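Processed glycerol phosphate lipoteichoic acid synthase 2 (Bacillus subtilis, PDB 2W8D) belongs to the sulfatase family of the alkaline phosphatase clan and is the processed C-terminal domain of an LTA synthase, holding a magnesium ion. Local coordinates at residues G53-V56 with L60-L63; N132-W137 with Y417-H422; Y157-E162 with Y167-K172; G214-S219 with N223-A228. One frame throughout, in Å; residues are numbered along the deposited sequence.

Contact 1 of 4, residues G53-V56 with L60-L63; sequences GKEV and LNKL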
# COMPACT_ATOMS: atom_id res chain seq x y z
N GLY A 53 13.91 -10.78 -23.59
CA GLY A 53 14.14 -11.99 -22.81
C GLY A 53 14.70 -11.79 -21.40
O GLY A 53 14.87 -12.77 -20.69
N LYS A 54 14.98 -10.54 -21.01
CA LYS A 54 15.46 -10.21 -19.66
C LYS A 54 14.31 -9.73 -18.78
O LYS A 54 13.56 -8.83 -19.15
CB LYS A 54 16.54 -9.11 -19.69
CG LYS A 54 17.62 -9.29 -20.76
CD LYS A 54 18.93 -8.64 -20.38
CE LYS A 54 20.09 -9.34 -21.11
NZ LYS A 54 21.28 -9.51 -20.20
N GLU A 55 14.20 -10.31 -17.59
CA GLU A 55 13.15 -9.94 -16.66
C GLU A 55 13.39 -8.55 -16.11
O GLU A 55 14.53 -8.14 -15.88
CB GLU A 55 13.08 -10.94 -15.53
CG GLU A 55 12.70 -12.35 -15.99
CD GLU A 55 12.95 -13.38 -14.91
OE1 GLU A 55 12.44 -13.20 -13.79
OE2 GLU A 55 13.67 -14.37 -15.20
N VAL A 56 12.31 -7.81 -15.91
CA VAL A 56 12.38 -6.44 -15.44
C VAL A 56 12.50 -6.48 -13.93
O VAL A 56 13.32 -5.78 -13.36
CB VAL A 56 11.12 -5.61 -15.84
CG1 VAL A 56 11.19 -4.21 -15.20
CG2 VAL A 56 10.99 -5.51 -17.36
N LEU A 60 11.41 -9.69 -7.45
CA LEU A 60 9.99 -9.64 -7.11
C LEU A 60 9.31 -10.84 -7.73
O LEU A 60 8.47 -11.48 -7.09
CB LEU A 60 9.36 -8.31 -7.53
CG LEU A 60 9.90 -7.10 -6.71
CD1 LEU A 60 9.30 -5.73 -7.14
CD2 LEU A 60 9.79 -7.25 -5.19
N ASN A 61 9.69 -11.17 -8.97
CA ASN A 61 9.25 -12.42 -9.63
C ASN A 61 9.51 -13.68 -8.82
O ASN A 61 8.64 -14.53 -8.71
CB ASN A 61 9.87 -12.58 -11.03
CG ASN A 61 9.52 -11.43 -11.94
OD1 ASN A 61 8.65 -10.60 -11.62
ND2 ASN A 61 10.20 -11.36 -13.07
N LYS A 62 10.70 -13.79 -8.24
CA LYS A 62 11.01 -14.99 -7.45
C LYS A 62 10.05 -15.07 -6.25
O LYS A 62 9.48 -16.11 -5.97
CB LYS A 62 12.48 -15.01 -7.00
CG LYS A 62 12.94 -16.39 -6.57
CD LYS A 62 14.35 -16.38 -5.96
CE LYS A 62 14.39 -15.69 -4.61
NZ LYS A 62 15.62 -16.09 -3.85
N LEU A 63 9.83 -13.96 -5.59
CA LEU A 63 8.87 -13.92 -4.47
C LEU A 63 7.47 -14.30 -4.92
O LEU A 63 6.75 -15.00 -4.20
CB LEU A 63 8.82 -12.51 -3.87
CG LEU A 63 10.14 -11.96 -3.34
CD1 LEU A 63 9.92 -10.60 -2.76
CD2 LEU A 63 10.74 -12.92 -2.28
O HOH W 1 9.57 -8.84 -14.48

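Contact 2 of 4, residues N132-W137 with Y417-H422; sequences NTQTFW and YDYTKH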
# COMPACT_ATOMS: atom_id res chain seq x y z
N ASN A 132 13.79 11.92 2.09
CA ASN A 132 13.35 13.25 1.68
C ASN A 132 12.91 14.00 2.93
O ASN A 132 12.73 13.38 3.96
CB ASN A 132 12.21 13.17 0.64
CG ASN A 132 11.89 14.55 -0.02
OD1 ASN A 132 12.61 15.52 0.15
ND2 ASN A 132 10.80 14.60 -0.77
N THR A 133 12.76 15.32 2.85
CA THR A 133 12.39 16.06 4.03
C THR A 133 11.03 15.61 4.59
O THR A 133 10.15 15.18 3.85
CB THR A 133 12.48 17.60 3.83
OG1 THR A 133 12.09 18.25 5.04
CG2 THR A 133 11.57 18.08 2.70
N GLN A 134 10.92 15.65 5.91
CA GLN A 134 9.72 15.28 6.66
C GLN A 134 8.49 16.16 6.37
O GLN A 134 7.37 15.75 6.65
CB GLN A 134 10.02 15.32 8.17
CG GLN A 134 10.40 16.69 8.73
CD GLN A 134 10.75 16.64 10.19
OE1 GLN A 134 11.89 16.36 10.56
NE2 GLN A 134 9.79 16.94 11.03
N THR A 135 8.68 17.35 5.81
CA THR A 135 7.54 18.22 5.52
C THR A 135 6.80 17.78 4.26
O THR A 135 5.65 18.17 4.08
CB THR A 135 7.93 19.66 5.34
OG1 THR A 135 8.85 19.74 4.24
CG2 THR A 135 8.58 20.21 6.62
N PHE A 136 7.44 16.95 3.42
CA PHE A 136 6.83 16.53 2.16
C PHE A 136 5.55 15.77 2.47
O PHE A 136 5.52 14.97 3.39
CB PHE A 136 7.79 15.71 1.27
CG PHE A 136 7.47 15.79 -0.21
CD1 PHE A 136 8.07 16.78 -1.02
CD2 PHE A 136 6.56 14.89 -0.80
CE1 PHE A 136 7.76 16.87 -2.40
CE2 PHE A 136 6.22 14.97 -2.19
CZ PHE A 136 6.83 15.96 -2.99
N TRP A 137 4.49 16.05 1.70
CA TRP A 137 3.16 15.52 1.99
C TRP A 137 2.71 15.74 3.43
O TRP A 137 1.89 14.98 3.92
CB TRP A 137 3.04 14.03 1.64
CG TRP A 137 2.78 13.66 0.20
CD1 TRP A 137 3.47 12.73 -0.53
CD2 TRP A 137 1.77 14.19 -0.68
NE1 TRP A 137 2.95 12.65 -1.81
CE2 TRP A 137 1.90 13.52 -1.93
CE3 TRP A 137 0.74 15.14 -0.53
CZ2 TRP A 137 1.07 13.80 -3.03
CZ3 TRP A 137 -0.10 15.40 -1.61
CH2 TRP A 137 0.08 14.73 -2.85
N TYR A 417 5.28 13.37 20.21
CA TYR A 417 6.24 13.03 19.16
C TYR A 417 7.06 14.24 18.73
O TYR A 417 6.57 15.36 18.69
CB TYR A 417 5.51 12.32 18.01
CG TYR A 417 4.67 11.18 18.57
CD1 TYR A 417 5.29 10.04 19.10
CD2 TYR A 417 3.28 11.29 18.66
CE1 TYR A 417 4.54 9.01 19.68
CE2 TYR A 417 2.52 10.26 19.23
CZ TYR A 417 3.16 9.12 19.74
OH TYR A 417 2.42 8.11 20.32
N ASP A 418 8.34 14.03 18.52
CA ASP A 418 9.22 15.11 18.11
C ASP A 418 10.16 14.53 17.08
O ASP A 418 10.80 13.51 17.34
CB ASP A 418 10.00 15.65 19.28
CG ASP A 418 11.06 16.66 18.86
OD1 ASP A 418 10.68 17.63 18.12
OD2 ASP A 418 12.25 16.46 19.28
N TYR A 419 10.23 15.16 15.92
CA TYR A 419 11.03 14.62 14.82
C TYR A 419 12.20 15.50 14.37
O TYR A 419 12.66 15.41 13.23
CB TYR A 419 10.13 14.31 13.62
CG TYR A 419 8.94 13.41 13.87
CD1 TYR A 419 9.03 12.23 14.64
CD2 TYR A 419 7.72 13.73 13.29
CE1 TYR A 419 7.91 11.40 14.82
CE2 TYR A 419 6.62 12.91 13.43
CZ TYR A 419 6.69 11.76 14.18
OH TYR A 419 5.54 11.03 14.27
N THR A 420 12.69 16.34 15.27
CA THR A 420 13.91 17.07 15.06
C THR A 420 15.10 16.11 15.28
O THR A 420 15.12 15.36 16.27
CB THR A 420 13.97 18.27 16.04
OG1 THR A 420 12.80 19.10 15.87
CG2 THR A 420 15.23 19.12 15.81
N LYS A 421 16.06 16.11 14.35
CA LYS A 421 17.31 15.38 14.53
C LYS A 421 18.19 16.21 15.43
O LYS A 421 18.29 17.42 15.24
CB LYS A 421 18.01 15.09 13.19
CG LYS A 421 19.52 14.67 13.30
CD LYS A 421 19.90 13.59 12.28
CE LYS A 421 21.40 13.38 12.07
NZ LYS A 421 22.22 13.41 13.31
N HIS A 422 18.82 15.60 16.43
CA HIS A 422 19.63 16.40 17.34
C HIS A 422 21.10 16.48 16.94
O HIS A 422 21.62 17.59 16.76
CB HIS A 422 19.45 15.99 18.80
CG HIS A 422 19.23 17.17 19.71
ND1 HIS A 422 18.07 17.92 19.71
CD2 HIS A 422 20.05 17.76 20.63
CE1 HIS A 422 18.17 18.90 20.59
NE2 HIS A 422 19.36 18.82 21.17

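Contact 3 of 4, residues Y157-E162 with Y167-K172; sequences YDMNEE and YGMKDK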
# COMPACT_ATOMS: atom_id res chain seq x y z
N TYR A 157 20.33 10.81 6.31
CA TYR A 157 21.08 10.27 5.19
C TYR A 157 22.09 11.28 4.65
O TYR A 157 21.88 12.48 4.74
CB TYR A 157 20.12 9.81 4.10
CG TYR A 157 19.12 8.81 4.62
CD1 TYR A 157 19.38 7.44 4.55
CD2 TYR A 157 17.92 9.22 5.22
CE1 TYR A 157 18.49 6.52 5.05
CE2 TYR A 157 17.01 8.30 5.71
CZ TYR A 157 17.31 6.95 5.63
OH TYR A 157 16.44 6.02 6.12
N ASP A 158 23.22 10.78 4.15
CA ASP A 158 24.21 11.56 3.40
C ASP A 158 23.63 12.00 2.05
O ASP A 158 23.50 11.20 1.11
CB ASP A 158 25.44 10.67 3.17
CG ASP A 158 26.67 11.46 2.72
OD1 ASP A 158 26.62 12.71 2.67
OD2 ASP A 158 27.72 10.82 2.44
N MSE A 159 23.28 13.28 1.93
CA MSE A 159 22.57 13.79 0.73
C MSE A 159 23.52 14.32 -0.35
O MSE A 159 23.26 15.37 -0.94
CB MSE A 159 21.53 14.87 1.10
CG MSE A 159 20.37 14.43 1.98
SE MSE A 159 18.99 13.36 1.04
CE MSE A 159 18.22 14.71 -0.18
N ASN A 160 24.61 13.60 -0.63
CA ASN A 160 25.60 14.09 -1.58
C ASN A 160 25.26 13.91 -3.07
O ASN A 160 24.29 13.25 -3.43
CB ASN A 160 26.99 13.52 -1.27
CG ASN A 160 27.06 12.01 -1.45
OD1 ASN A 160 27.18 11.52 -2.57
ND2 ASN A 160 26.99 11.28 -0.34
N GLU A 161 26.08 14.55 -3.91
CA GLU A 161 26.16 14.36 -5.36
C GLU A 161 25.49 13.08 -5.88
O GLU A 161 24.42 13.12 -6.49
CB GLU A 161 27.64 14.35 -5.79
CG GLU A 161 28.54 15.41 -5.10
CD GLU A 161 29.92 14.88 -4.69
OE1 GLU A 161 30.83 15.70 -4.42
OE2 GLU A 161 30.08 13.64 -4.65
N GLU A 162 26.14 11.95 -5.60
CA GLU A 162 25.82 10.67 -6.23
C GLU A 162 24.71 9.86 -5.55
O GLU A 162 24.30 8.83 -6.07
CB GLU A 162 27.10 9.83 -6.35
CG GLU A 162 27.87 9.67 -5.02
CD GLU A 162 29.31 9.26 -5.22
OE1 GLU A 162 30.08 9.33 -4.23
OE2 GLU A 162 29.68 8.87 -6.34
N TYR A 167 13.59 13.71 -6.01
CA TYR A 167 12.93 13.94 -4.73
C TYR A 167 13.81 13.68 -3.51
O TYR A 167 13.39 13.98 -2.38
CB TYR A 167 11.60 13.18 -4.62
CG TYR A 167 10.57 13.64 -5.61
CD1 TYR A 167 10.63 13.20 -6.94
CD2 TYR A 167 9.55 14.51 -5.25
CE1 TYR A 167 9.70 13.61 -7.88
CE2 TYR A 167 8.59 14.93 -6.19
CZ TYR A 167 8.68 14.47 -7.50
OH TYR A 167 7.79 14.85 -8.47
N GLY A 168 15.02 13.16 -3.73
CA GLY A 168 15.97 12.93 -2.64
C GLY A 168 16.81 11.69 -2.85
O GLY A 168 17.39 11.49 -3.92
N MSE A 169 16.92 10.87 -1.80
CA MSE A 169 17.83 9.72 -1.84
C MSE A 169 17.39 8.70 -2.90
O MSE A 169 16.21 8.41 -3.03
CB MSE A 169 17.89 9.00 -0.50
CG MSE A 169 18.51 9.76 0.62
SE MSE A 169 20.43 10.11 0.42
CE MSE A 169 21.11 8.27 0.59
N LYS A 170 18.36 8.15 -3.60
CA LYS A 170 18.16 6.94 -4.39
C LYS A 170 17.96 5.72 -3.48
O LYS A 170 18.57 5.64 -2.42
CB LYS A 170 19.38 6.72 -5.28
CG LYS A 170 19.53 7.74 -6.39
CD LYS A 170 20.84 7.55 -7.11
CE LYS A 170 21.00 8.51 -8.28
NZ LYS A 170 22.45 8.54 -8.66
N ASP A 171 17.12 4.78 -3.89
CA ASP A 171 16.80 3.59 -3.11
C ASP A 171 18.01 2.73 -2.64
O ASP A 171 18.05 2.35 -1.48
CB ASP A 171 15.78 2.73 -3.86
CG ASP A 171 14.46 3.46 -4.10
OD1 ASP A 171 14.22 4.55 -3.51
OD2 ASP A 171 13.64 2.93 -4.90
N LYS A 172 18.98 2.42 -3.50
CA LYS A 172 20.15 1.61 -3.09
C LYS A 172 20.91 2.15 -1.87
O LYS A 172 21.01 1.43 -0.89
CB LYS A 172 21.11 1.28 -4.24
CG LYS A 172 20.59 0.16 -5.17
CD LYS A 172 21.61 -0.20 -6.23
CE LYS A 172 21.01 -1.04 -7.33
NZ LYS A 172 21.92 -1.10 -8.53

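Contact 4 of 4, residues G214-S219 with N223-A228; sequences GDFGDS and NYFQSA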
# COMPACT_ATOMS: atom_id res chain seq x y z
N GLY A 214 12.76 -0.08 -22.90
CA GLY A 214 11.87 -0.71 -23.87
C GLY A 214 11.83 0.16 -25.12
O GLY A 214 12.38 1.26 -25.12
N ASP A 215 11.19 -0.33 -26.17
CA ASP A 215 11.10 0.40 -27.42
C ASP A 215 9.62 0.52 -27.80
O ASP A 215 9.15 -0.22 -28.68
CB ASP A 215 11.91 -0.33 -28.50
CG ASP A 215 12.35 0.57 -29.67
OD1 ASP A 215 12.39 1.81 -29.50
OD2 ASP A 215 12.67 0.04 -30.77
N PHE A 216 8.89 1.43 -27.13
CA PHE A 216 7.45 1.59 -27.35
C PHE A 216 6.99 2.97 -27.88
O PHE A 216 5.79 3.25 -27.93
CB PHE A 216 6.68 1.21 -26.07
CG PHE A 216 7.09 -0.11 -25.52
CD1 PHE A 216 6.66 -1.30 -26.14
CD2 PHE A 216 7.93 -0.19 -24.42
CE1 PHE A 216 7.07 -2.54 -25.65
CE2 PHE A 216 8.33 -1.43 -23.92
CZ PHE A 216 7.90 -2.60 -24.54
N GLY A 217 7.93 3.82 -28.27
CA GLY A 217 7.61 5.12 -28.87
C GLY A 217 7.24 6.21 -27.88
O GLY A 217 6.54 7.16 -28.23
N ASP A 218 7.73 6.09 -26.65
CA ASP A 218 7.37 7.01 -25.60
C ASP A 218 8.36 6.81 -24.46
O ASP A 218 8.45 5.73 -23.87
CB ASP A 218 5.93 6.74 -25.16
CG ASP A 218 5.49 7.56 -23.96
OD1 ASP A 218 6.31 7.87 -23.06
OD2 ASP A 218 4.27 7.86 -23.91
N SER A 219 9.10 7.87 -24.17
CA SER A 219 10.27 7.79 -23.33
C SER A 219 9.90 7.69 -21.87
O SER A 219 10.66 7.14 -21.08
CB SER A 219 11.18 8.98 -23.59
OG SER A 219 10.67 10.17 -23.02
N ASN A 223 11.40 4.35 -20.11
CA ASN A 223 12.31 4.49 -18.97
C ASN A 223 11.74 3.89 -17.69
O ASN A 223 12.46 3.63 -16.72
CB ASN A 223 12.66 5.96 -18.73
CG ASN A 223 13.54 6.53 -19.83
OD1 ASN A 223 14.15 5.80 -20.61
ND2 ASN A 223 13.61 7.84 -19.90
N TYR A 224 10.43 3.68 -17.70
CA TYR A 224 9.78 3.01 -16.60
C TYR A 224 10.52 1.70 -16.25
O TYR A 224 10.77 1.43 -15.09
CB TYR A 224 8.35 2.70 -16.99
CG TYR A 224 7.51 2.17 -15.86
CD1 TYR A 224 7.18 2.98 -14.75
CD2 TYR A 224 7.05 0.86 -15.88
CE1 TYR A 224 6.41 2.48 -13.71
CE2 TYR A 224 6.26 0.36 -14.84
CZ TYR A 224 5.94 1.16 -13.77
OH TYR A 224 5.13 0.63 -12.78
N PHE A 225 10.84 0.91 -17.27
CA PHE A 225 11.35 -0.44 -17.08
C PHE A 225 12.73 -0.44 -16.46
O PHE A 225 13.03 -1.36 -15.72
CB PHE A 225 11.41 -1.23 -18.39
CG PHE A 225 10.09 -1.36 -19.05
CD1 PHE A 225 9.13 -2.27 -18.57
CD2 PHE A 225 9.77 -0.57 -20.15
CE1 PHE A 225 7.86 -2.39 -19.17
CE2 PHE A 225 8.49 -0.68 -20.75
CZ PHE A 225 7.55 -1.60 -20.26
N GLN A 226 13.54 0.58 -16.78
CA GLN A 226 14.85 0.79 -16.17
C GLN A 226 14.80 1.15 -14.70
O GLN A 226 15.54 0.58 -13.90
CB GLN A 226 15.62 1.88 -16.90
CG GLN A 226 15.93 1.55 -18.33
CD GLN A 226 17.10 2.33 -18.85
OE1 GLN A 226 17.50 3.33 -18.27
NE2 GLN A 226 17.66 1.88 -19.97
N SER A 227 13.94 2.10 -14.31
CA SER A 227 13.87 2.44 -12.89
C SER A 227 13.15 1.37 -12.09
O SER A 227 13.45 1.17 -10.91
CB SER A 227 13.31 3.85 -12.62
OG SER A 227 12.27 4.13 -13.52
N ALA A 228 12.24 0.64 -12.73
CA ALA A 228 11.63 -0.51 -12.06
C ALA A 228 12.70 -1.60 -11.77
O ALA A 228 12.71 -2.19 -10.70
CB ALA A 228 10.49 -1.10 -12.90

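Contact 1 of 4, residues G53-V56 with L60-L63
Glu-55 and Asn-61 meet through a single carboxylate-amide pair. ND2 of Asn-61 donates to OE1 of Glu-55 at 3.0 Å, and the bond is almost straight, with an N-H...O angle of 171°. CG of Asn-61 sits beside its backbone N (chi1 -59°), which directs the amide to Glu-55, whose chain is extended beyond CG. The oxygen offers its anti lone pair and lies in the amide plane; carboxylate and amide, only 12° apart, form one nearly flat unit. The amide is held at its other end too, since OD1 of Asn-61 accepts from the backbone N of Asp-48, which fixes the rotation of the group. A water 3.0 Å from ND2 of Asn-61 takes up a second N-H and accepts a weak bond from the backbone N of Val-56. The pair thus ties the hairpin of strands 50-51 and 54-55 to helix 58-65, which follows it within the alkaline phosphatase-like domain. On the inner side the packing is dense: Val-56 rests on Phe-211, while Leu-60 and Leu-63 press on Met-255 and Phe-293 of the central sheet. Toward solvent the contact is loose, with Glu-55 partly exposed and the water standing between Asn-61 and Val-56.

Contact 2 of 4, residues N132-W137 with Y417-H422
Tyr-419 meets Gln-134 at its CB, where the amide end of the glutamine arrives from the loop 132-137. The amide carbon CD of Gln-134 lies 4.2 Å from this CB and 3.8 Å from the backbone O of Tyr-419. The atom modelled as OE1 of Gln-134 is 2.9 Å from that same O, a spacing that suggests the amide is turned over; if so, a hydrogen bond may join the two. Beyond CB, the tyrosine CG sits beside the backbone N (chi1 -54°), which carries the ring away from the glutamine, leaving the end of the amide, modelled as NE2, near the plane of the ring at its edge, with the two planes 67° apart. Further out the ring leans on Tyr-143 and Lys-144, and at the tip OH is hydrogen-bonded to the backbone O of Ile-148. Gln-134 itself is set in a type I turn, closed by N of Phe-136 donating to O of Thr-133 at 3.3 Å, and its own N is hydrogen-bonded to OD2 of Asp-153. The turn links strand 125-130 of the central sheet to helix 139-145, and the C-terminal tail, arriving after helix 380-397, lays Tyr-419 against that same helix.

Contact 3 of 4, residues Y157-E162 with Y167-K172
Two selenium atoms touch here: SE of Met-159 lies 3.6 Å from SE of Met-169, both residues being selenomethionine in this crystal. Each chain turns twice, about CB-CG and about CG-SE (chi2 -67° and chi3 -68° in Met-169), and the two cross obliquely, so that the selenium of Met-159 also reaches CG of Met-169 at 3.7 Å. The second selenium is enclosed further by the first segment, with SE of Met-169 3.3 Å from the backbone O of Asp-158 and 3.7 Å from CB of Tyr-157. The methyl CE of Met-159 closes over CA of Gly-168 at 3.8 Å. NZ of Lys-170, at the end of an extended chain, donates a hydrogen bond to the backbone O of Glu-162 at 3.2 Å, from above the carbonyl plane; the same ammonium forms a salt bridge with Asp-208. Glu-162 is placed by an Asx turn, its N hydrogen-bonded to OD1 of Asn-160. Lys-170 occupies the N-cap position of helix 171-183, and Met-169 leans on Phe-174 and Glu-177 of that helix. The loop 157-170 leads into the helix of a beta-alpha-beta crossover, in which strands 150-152 and 189-194 run parallel on the two sides of strand 125-130.

Contact 4 of 4, residues G214-S219 with N223-A228
The backbone N of Asn-223 donates to O of Ser-219 at 3.0 Å, the one hydrogen bond found between the two segments and an ordinary i to i+4 link in the first turn of helix 219-244. The angle at the hydrogen is 141°. Asn-223 also lays its side chain against the same oxygen, with CG 3.2 Å from O of Ser-219; its ND2 is close but badly angled for a bond. Asp-218 is the N-cap: OD1 accepts from N of Val-221, and OD2 is hydrogen-bonded to ND1 of His-266. A second carboxylate, that of Asp-222, takes the backbone N of Phe-216, linking the loop to the first turn. The apolar side of the contact is a pair of phenylalanines crossing at about a right angle. CG of Phe-225 lies opposite the carbonyl carbon, beside the backbone N (chi1 -59°), which turns the ring to the loop. CE2 of Phe-216 approaches CE2 of Phe-225 to 3.3 Å, a close fit, and the ring planes are inclined at 50°, their centroids 5.5 Å apart. N of Gly-214 lies 4.1 Å from CD2 of Phe-225. Both rings also touch Val-273 of helix 267-273. Chemically, the carboxylate of Asp-218 caps an N-H of the first turn, where the helix dipole would probably favour negative charge, while the aromatic pair packs the incoming loop against the helix flank.

Overall arrangement
The four contacts form two touching pairs. Contacts 1 and 4 join through Val-56, whose CG1 lies 3.4 Å from O of Phe-225 and 3.9 Å from CB of Ala-228. Contacts 2 and 3 meet where CZ of Phe-136 is 3.8 Å from CE2 of Tyr-167, and contacts 3 and 4 are both nested in the long loop that contact 2 closes. Between the pairs, contacts 3 and 4 come within about 6 Å at their nearest atoms, with helix 219-244 serving both. The magnesium site of Glu-40, phosphothreonine 84, Asp-258 and His-259 is approached by contacts 2 and 3: Gly-168 is about 13 Å from the ion, and NE1 of Trp-137 is hydrogen-bonded to the phosphothreonine.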